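Local coordinates for protein hydrolase, putative (Plasmodium vivax, PDB 2B30) that is probably a magnesium-dependent phosphatase of the Cof-like (IIB) branch of the HAD superfamily, though its substrate is not established, at residues Thr136-Gly141 and Asn180-Val185; Lys158-Asn163 and Asn213-Val218. All blocks are in the same frame, centred on the assembly; numbering follows the deposited sequence.

Contact 1 of 2, residues Thr136-Gly141 and Asn180-Val185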
ATOM      1  N   THR A 136      10.252  12.523  23.161  1.00 40.63           N
ATOM      2  CA  THR A 136       9.388  12.430  21.982  1.00 42.15           C
ATOM      3  C   THR A 136       9.324  13.766  21.239  1.00 40.41           C
ATOM      4  O   THR A 136       9.004  14.788  21.832  1.00 40.59           O
ATOM      5  CB  THR A 136       7.959  12.013  22.401  1.00 42.76           C
ATOM      6  OG1 THR A 136       8.000  10.693  22.947  1.00 41.70           O
ATOM      7  CG2 THR A 136       6.987  12.038  21.212  1.00 45.22           C
ATOM      8  N   ILE A 137       9.619  13.752  19.940  1.00 39.01           N
ATOM      9  CA  ILE A 137       9.558  14.971  19.125  1.00 38.08           C
ATOM     10  C   ILE A 137       8.205  15.068  18.426  1.00 36.70           C
ATOM     11  O   ILE A 137       7.840  14.203  17.633  1.00 36.73           O
ATOM     12  CB  ILE A 137      10.692  15.031  18.080  1.00 36.90           C
ATOM     13  CG1 ILE A 137      12.042  14.833  18.764  1.00 34.87           C
ATOM     14  CG2 ILE A 137      10.668  16.382  17.359  1.00 34.87           C
ATOM     15  CD1 ILE A 137      13.176  14.560  17.828  1.00 37.08           C
ATOM     16  N   PHE A 138       7.473  16.133  18.726  1.00 37.34           N
ATOM     17  CA  PHE A 138       6.096  16.294  18.258  1.00 38.49           C
ATOM     18  C   PHE A 138       6.065  17.138  16.995  1.00 38.74           C
ATOM     19  O   PHE A 138       6.508  18.287  17.021  1.00 40.05           O
ATOM     20  CB  PHE A 138       5.260  16.961  19.340  1.00 37.84           C
ATOM     21  CG  PHE A 138       5.115  16.130  20.576  1.00 38.88           C
ATOM     22  CD1 PHE A 138       3.951  15.414  20.812  1.00 35.98           C
ATOM     23  CD2 PHE A 138       6.145  16.062  21.507  1.00 37.10           C
ATOM     24  CE1 PHE A 138       3.811  14.653  21.949  1.00 37.80           C
ATOM     25  CE2 PHE A 138       6.009  15.299  22.650  1.00 39.05           C
ATOM     26  CZ  PHE A 138       4.841  14.590  22.872  1.00 38.91           C
ATOM     27  N   HIS A 139       5.553  16.571  15.903  1.00 36.90           N
ATOM     28  CA  HIS A 139       5.598  17.227  14.598  1.00 37.02           C
ATOM     29  C   HIS A 139       4.210  17.667  14.145  1.00 35.17           C
ATOM     30  O   HIS A 139       3.280  16.866  14.149  1.00 36.99           O
ATOM     31  CB  HIS A 139       6.178  16.278  13.547  1.00 37.99           C
ATOM     32  CG  HIS A 139       7.644  16.011  13.699  1.00 39.75           C
ATOM     33  ND1 HIS A 139       8.608  16.779  13.080  1.00 38.92           N
ATOM     34  CD2 HIS A 139       8.312  15.039  14.368  1.00 41.11           C
ATOM     35  CE1 HIS A 139       9.805  16.297  13.367  1.00 38.76           C
ATOM     36  NE2 HIS A 139       9.653  15.239  14.143  1.00 39.41           N
ATOM     37  N   ARG A 140       4.076  18.933  13.751  1.00 33.49           N
ATOM     38  CA  ARG A 140       2.868  19.422  13.066  1.00 32.60           C
ATOM     39  C   ARG A 140       3.277  20.352  11.938  1.00 34.23           C
ATOM     40  O   ARG A 140       3.876  21.403  12.183  1.00 33.60           O
ATOM     41  CB  ARG A 140       1.929  20.158  14.022  1.00 31.68           C
ATOM     42  CG  ARG A 140       0.615  20.614  13.391  1.00 34.38           C
ATOM     43  CD  ARG A 140      -0.373  19.456  13.169  1.00 37.00           C
ATOM     44  NE  ARG A 140      -1.606  19.899  12.511  1.00 36.35           N
ATOM     45  CZ  ARG A 140      -1.706  20.192  11.213  1.00 34.62           C
ATOM     46  NH1 ARG A 140      -0.668  20.068  10.403  1.00 34.44           N
ATOM     47  NH2 ARG A 140      -2.861  20.607  10.717  1.00 34.66           N
ATOM     48  N   GLY A 141       2.958  19.954  10.708  1.00 35.80           N
ATOM     49  CA  GLY A 141       3.301  20.725   9.524  1.00 37.38           C
ATOM     50  C   GLY A 141       4.800  20.851   9.329  1.00 38.86           C
ATOM     51  O   GLY A 141       5.510  19.842   9.195  1.00 39.60           O
ATOM     52  N   ASN A 180       1.055  15.434  13.078  1.00 35.78           N
ATOM     53  CA  ASN A 180       1.316  14.625  11.884  1.00 36.08           C
ATOM     54  C   ASN A 180       2.215  13.438  12.218  1.00 35.75           C
ATOM     55  O   ASN A 180       2.079  12.358  11.630  1.00 34.39           O
ATOM     56  CB  ASN A 180       1.983  15.453  10.792  1.00 36.82           C
ATOM     57  CG  ASN A 180       1.091  16.553  10.259  1.00 36.46           C
ATOM     58  OD1 ASN A 180       1.194  17.700  10.683  1.00 31.34           O
ATOM     59  ND2 ASN A 180       0.224  16.214   9.309  1.00 37.79           N
ATOM     60  N   LYS A 181       3.143  13.652  13.148  1.00 33.75           N
ATOM     61  CA  LYS A 181       4.096  12.618  13.519  1.00 35.83           C
ATOM     62  C   LYS A 181       4.682  12.799  14.915  1.00 34.86           C
ATOM     63  O   LYS A 181       4.991  13.918  15.323  1.00 33.29           O
ATOM     64  CB  LYS A 181       5.241  12.583  12.502  1.00 36.43           C
ATOM     65  CG  LYS A 181       6.349  11.583  12.822  1.00 36.13           C
ATOM     66  CD  LYS A 181       7.300  11.449  11.656  1.00 38.28           C
ATOM     67  CE  LYS A 181       8.303  12.589  11.595  1.00 39.62           C
ATOM     68  NZ  LYS A 181       9.636  12.133  12.014  1.00 37.83           N
ATOM     69  N   LEU A 182       4.836  11.687  15.631  1.00 35.49           N
ATOM     70  CA  LEU A 182       5.660  11.653  16.840  1.00 40.54           C
ATOM     71  C   LEU A 182       6.875  10.770  16.554  1.00 42.78           C
ATOM     72  O   LEU A 182       6.720   9.589  16.219  1.00 42.64           O
ATOM     73  CB  LEU A 182       4.895  11.091  18.045  1.00 40.16           C
ATOM     74  CG  LEU A 182       3.528  11.661  18.415  1.00 44.18           C
ATOM     75  CD1 LEU A 182       3.133  11.166  19.788  1.00 47.79           C
ATOM     76  CD2 LEU A 182       3.524  13.167  18.413  1.00 49.67           C
ATOM     77  N   MET A 183       8.072  11.344  16.655  1.00 45.07           N
ATOM     78  CA  MET A 183       9.299  10.560  16.566  1.00 47.48           C
ATOM     79  C   MET A 183       9.827  10.330  17.964  1.00 47.56           C
ATOM     80  O   MET A 183      10.418  11.228  18.562  1.00 50.52           O
ATOM     81  CB  MET A 183      10.365  11.265  15.739  1.00 48.78           C
ATOM     82  CG  MET A 183      11.563  10.379  15.444  1.00 49.46           C
ATOM     83  SD  MET A 183      13.085  11.320  15.396  1.00 52.85           S
ATOM     84  CE  MET A 183      14.270  10.018  15.035  1.00 54.44           C
ATOM     85  N   ILE A 184       9.610   9.129  18.487  1.00 47.83           N
ATOM     86  CA  ILE A 184      10.084   8.782  19.824  1.00 48.09           C
ATOM     87  C   ILE A 184      11.565   8.396  19.729  1.00 48.20           C
ATOM     88  O   ILE A 184      11.912   7.366  19.145  1.00 48.27           O
ATOM     89  CB  ILE A 184       9.254   7.637  20.450  1.00 47.74           C
ATOM     90  CG1 ILE A 184       7.756   7.974  20.418  1.00 46.48           C
ATOM     91  CG2 ILE A 184       9.683   7.383  21.890  1.00 48.71           C
ATOM     92  CD1 ILE A 184       6.869   6.884  21.005  1.00 46.36           C
ATOM     93  N   VAL A 185      12.427   9.243  20.286  1.00 47.95           N
ATOM     94  CA  VAL A 185      13.857   8.966  20.328  1.00 48.75           C
ATOM     95  C   VAL A 185      14.118   7.910  21.396  1.00 49.10           C
ATOM     96  O   VAL A 185      13.718   8.063  22.548  1.00 48.08           O
ATOM     97  CB  VAL A 185      14.673  10.244  20.598  1.00 48.38           C
ATOM     98  CG1 VAL A 185      16.129   9.912  20.839  1.00 49.26           C
ATOM     99  CG2 VAL A 185      14.540  11.211  19.427  1.00 47.94           C
TER

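Contact 2 of 2, residues Lys158-Asn163 and Asn213-Val218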
ATOM      1  N   LYS A 158      21.794  18.748  15.872  1.00 52.16           N
ATOM      2  CA  LYS A 158      23.123  18.126  15.891  1.00 51.43           C
ATOM      3  C   LYS A 158      23.179  16.854  15.043  1.00 51.64           C
ATOM      4  O   LYS A 158      24.043  16.738  14.179  1.00 52.97           O
ATOM      5  CB  LYS A 158      23.573  17.841  17.329  1.00 50.83           C
ATOM      6  N   MET A 159      22.264  15.911  15.266  1.00 52.18           N
ATOM      7  CA  MET A 159      22.290  14.626  14.537  1.00 54.41           C
ATOM      8  C   MET A 159      21.951  14.724  13.043  1.00 52.33           C
ATOM      9  O   MET A 159      22.507  13.977  12.234  1.00 50.59           O
ATOM     10  CB  MET A 159      21.340  13.599  15.174  1.00 58.07           C
ATOM     11  CG  MET A 159      21.873  12.886  16.422  1.00 63.72           C
ATOM     12  SD  MET A 159      22.417  11.194  16.080  1.00 73.10           S
ATOM     13  CE  MET A 159      20.866  10.296  15.926  1.00 71.69           C
ATOM     14  N   TYR A 160      21.033  15.620  12.680  1.00 50.74           N
ATOM     15  CA  TYR A 160      20.475  15.624  11.317  1.00 48.38           C
ATOM     16  C   TYR A 160      20.518  16.977  10.603  1.00 48.03           C
ATOM     17  O   TYR A 160      19.894  17.132   9.566  1.00 46.28           O
ATOM     18  CB  TYR A 160      19.040  15.070  11.338  1.00 47.21           C
ATOM     19  CG  TYR A 160      18.958  13.639  11.844  1.00 44.22           C
ATOM     20  CD1 TYR A 160      19.195  12.560  10.994  1.00 43.94           C
ATOM     21  CD2 TYR A 160      18.656  13.368  13.175  1.00 43.81           C
ATOM     22  CE1 TYR A 160      19.127  11.231  11.459  1.00 44.37           C
ATOM     23  CE2 TYR A 160      18.579  12.052  13.649  1.00 47.49           C
ATOM     24  CZ  TYR A 160      18.824  10.985  12.790  1.00 46.86           C
ATOM     25  OH  TYR A 160      18.767   9.689  13.271  1.00 45.59           O
ATOM     26  N   SER A 161      21.272  17.940  11.138  1.00 48.78           N
ATOM     27  CA  SER A 161      21.472  19.248  10.481  1.00 48.90           C
ATOM     28  C   SER A 161      20.166  20.001  10.183  1.00 49.25           C
ATOM     29  O   SER A 161      20.067  20.708   9.179  1.00 48.62           O
ATOM     30  CB  SER A 161      22.268  19.083   9.180  1.00 48.63           C
ATOM     31  OG  SER A 161      23.359  18.203   9.350  1.00 47.97           O
ATOM     32  N   GLU A 162      19.175  19.829  11.058  1.00 49.16           N
ATOM     33  CA  GLU A 162      17.917  20.554  10.981  1.00 48.45           C
ATOM     34  C   GLU A 162      18.005  21.780  11.873  1.00 48.28           C
ATOM     35  O   GLU A 162      19.046  22.037  12.490  1.00 48.24           O
ATOM     36  CB  GLU A 162      16.760  19.669  11.447  1.00 48.27           C
ATOM     37  CG  GLU A 162      16.345  18.612  10.448  1.00 48.46           C
ATOM     38  CD  GLU A 162      14.924  18.095  10.671  1.00 48.34           C
ATOM     39  OE1 GLU A 162      14.170  18.704  11.461  1.00 46.57           O
ATOM     40  OE2 GLU A 162      14.557  17.077  10.042  1.00 47.93           O
ATOM     41  N   ASN A 163      16.914  22.545  11.920  1.00 48.08           N
ATOM     42  CA  ASN A 163      16.763  23.617  12.901  1.00 48.27           C
ATOM     43  C   ASN A 163      16.395  22.999  14.229  1.00 46.22           C
ATOM     44  O   ASN A 163      15.819  21.923  14.258  1.00 48.32           O
ATOM     45  CB  ASN A 163      15.697  24.628  12.465  1.00 49.58           C
ATOM     46  CG  ASN A 163      16.177  25.528  11.330  1.00 53.06           C
ATOM     47  OD1 ASN A 163      16.172  26.756  11.444  1.00 57.14           O
ATOM     48  ND2 ASN A 163      16.611  24.918  10.238  1.00 52.76           N
ATOM     49  N   ASN A 213      18.295   3.860  13.364  1.00 61.03           N
ATOM     50  CA  ASN A 213      18.880   3.887  14.710  1.00 59.65           C
ATOM     51  C   ASN A 213      17.929   3.393  15.815  1.00 58.18           C
ATOM     52  O   ASN A 213      18.144   3.670  17.003  1.00 56.79           O
ATOM     53  CB  ASN A 213      19.347   5.313  15.039  1.00 61.35           C
ATOM     54  CG  ASN A 213      20.627   5.696  14.322  1.00 62.40           C
ATOM     55  OD1 ASN A 213      21.081   5.000  13.412  1.00 65.29           O
ATOM     56  ND2 ASN A 213      21.223   6.812  14.736  1.00 62.62           N
ATOM     57  N   GLY A 214      16.876   2.674  15.426  1.00 57.06           N
ATOM     58  CA  GLY A 214      15.948   2.060  16.383  1.00 55.03           C
ATOM     59  C   GLY A 214      14.984   3.016  17.065  1.00 54.20           C
ATOM     60  O   GLY A 214      14.443   2.699  18.127  1.00 54.64           O
ATOM     61  N   HIS A 215      14.767   4.186  16.460  1.00 53.01           N
ATOM     62  CA  HIS A 215      13.784   5.158  16.955  1.00 49.35           C
ATOM     63  C   HIS A 215      12.418   4.855  16.329  1.00 45.20           C
ATOM     64  O   HIS A 215      12.343   4.219  15.274  1.00 40.83           O
ATOM     65  CB  HIS A 215      14.218   6.593  16.624  1.00 50.45           C
ATOM     66  CG  HIS A 215      15.635   6.911  17.009  1.00 52.47           C
ATOM     67  ND1 HIS A 215      16.069   6.931  18.319  1.00 50.26           N
ATOM     68  CD2 HIS A 215      16.712   7.238  16.252  1.00 52.79           C
ATOM     69  CE1 HIS A 215      17.353   7.244  18.351  1.00 49.94           C
ATOM     70  NE2 HIS A 215      17.767   7.439  17.111  1.00 49.53           N
ATOM     71  N   ALA A 216      11.343   5.294  16.981  1.00 42.95           N
ATOM     72  CA  ALA A 216       9.979   5.062  16.469  1.00 42.14           C
ATOM     73  C   ALA A 216       9.417   6.310  15.794  1.00 40.18           C
ATOM     74  O   ALA A 216       9.333   7.352  16.415  1.00 38.12           O
ATOM     75  CB  ALA A 216       9.046   4.612  17.590  1.00 41.14           C
ATOM     76  N   GLU A 217       9.051   6.194  14.519  1.00 39.59           N
ATOM     77  CA  GLU A 217       8.325   7.243  13.814  1.00 38.86           C
ATOM     78  C   GLU A 217       6.858   6.844  13.763  1.00 35.67           C
ATOM     79  O   GLU A 217       6.515   5.831  13.155  1.00 35.34           O
ATOM     80  CB  GLU A 217       8.869   7.426  12.396  1.00 38.34           C
ATOM     81  CG  GLU A 217      10.106   8.304  12.314  1.00 40.91           C
ATOM     82  CD  GLU A 217      10.540   8.592  10.873  1.00 46.02           C
ATOM     83  OE1 GLU A 217      10.452   7.687   9.996  1.00 50.32           O
ATOM     84  OE2 GLU A 217      10.979   9.738  10.616  1.00 55.14           O
ATOM     85  N   VAL A 218       6.005   7.638  14.405  1.00 34.12           N
ATOM     86  CA  VAL A 218       4.567   7.346  14.527  1.00 31.65           C
ATOM     87  C   VAL A 218       3.730   8.279  13.651  1.00 30.38           C
ATOM     88  O   VAL A 218       3.721   9.476  13.871  1.00 28.90           O
ATOM     89  CB  VAL A 218       4.114   7.520  15.979  1.00 30.00           C
ATOM     90  CG1 VAL A 218       2.639   7.203  16.134  1.00 32.25           C
ATOM     91  CG2 VAL A 218       4.945   6.636  16.880  1.00 35.03           C
TER

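Contact 1 of 2, residues Thr136-Gly141 and Asn180-Val185
Two neighbouring antiparallel strands of the cap-domain sheet of this Cof-type (IIB) HAD hydrolase are zipped together, and the pairing ends in a classic beta bulge. The axes of strands 136-140 and 181-184 approach to 4.6 Å. Ile137 and Met183 form a hydrogen-bonded pair: Ile137 N points almost straight at Met183 O (3.0 Å) from above the carbonyl plane, and Met183 N returns the bond to Ile137 O. At the bulge Asn180 and Lys181 both face His139: His139 N gives a 2.8 Å bond to Lys181 O nearly along the C=O axis, and His139 O takes a 2.9 Å bond from Asn180 N and a weak one from Lys181 N.

On one face Phe138, Leu182 and Ile184 offer apolar surface to helix 117-129, as suits large apolar residues. Leu182 CD2 rests obliquely against the Phe138 ring, and Thr136 CG2 lies over one face of that ring. Thr136 OG1, buried beside Ile184, is satisfied by Leu132 O. The other face carries Ile137, His139, Lys181 and Met183. Lys181 bends at its third torsion (80°), bringing CE over the His139 ring, 4.0 Å from its centroid, in a CH-pi contact; its NZ forms a salt bridge with Glu217.

Gly141 has positive phi (63°), easy for a residue without a side chain. Beside it the Asn180 amide uses both ends: ND2 binds Asp112 OD1 and Glu113 O, while OD1 receives a weak bond from Arg140 NH1, salt-bridged to Asp112 OD2, and a straighter one from Gly141 N, 2.9 Å away.

Contact 2 of 2, residues Lys158-Asn163 and Asn213-Val218
Asn213 opens the segment and makes its nearest approach to helix 155-160. Its CG stands anti to the carbonyl carbon (chi1 -75°), and the carboxamide meets two side chains tip to tip: ND2 lies 3.7 Å from Met159 CE and 4.1 Å from Tyr160 OH, with the amide plane turned 49° from the phenol ring. These are van der Waals approaches, in which a flexible, unbranched thioether can bend at chi2 and chi3 to lay its methyl against the amide. Gly214 takes positive phi (75°) at the turn, a conformation glycine adopts readily, and its carbonyl oxygen is held by Ser191 OG. The turn leads into strand 216-220 of the cap sheet of this Cof-type HAD fold, on the side near the calcium site: the Asn213 side chain is about 9 Å from that of the calcium ligand Asp248. On helix 155-160, the Tyr160 side chain comes within about 3 Å of that of another ligand, Asp35. His215 follows, its ring lying beneath Asn213 O and obliquely approached by Met159 CE, 4.4 Å from NE2, and by Tyr160 OH. Its ND1 is hydrogen-bonded to Leu186 N, which helps to fix the ring.

Contact 1 is buried and contact 2 only partly so, although their centres lie just 10 Å apart. The shared element is the sheet: strand 181-184 belongs to contact 1, and its other edge pairs with strand 216-220 of contact 2, as Ile184 N probably bonds Ala216 O (2.7 Å) and Leu182 O probably receives Val218 N (2.8 Å). Contact 1 joins adjacent strands by a backbone ladder with apolar and polar side-chain pairs added, burying 573 Å². Contact 2 instead brings side chains of helix 155-160 to the turn before strand 216-220 through their tips alone, burying 100 Å². Met183 and Val185 bridge the two places, since both touch Phe155 and both pack against His215.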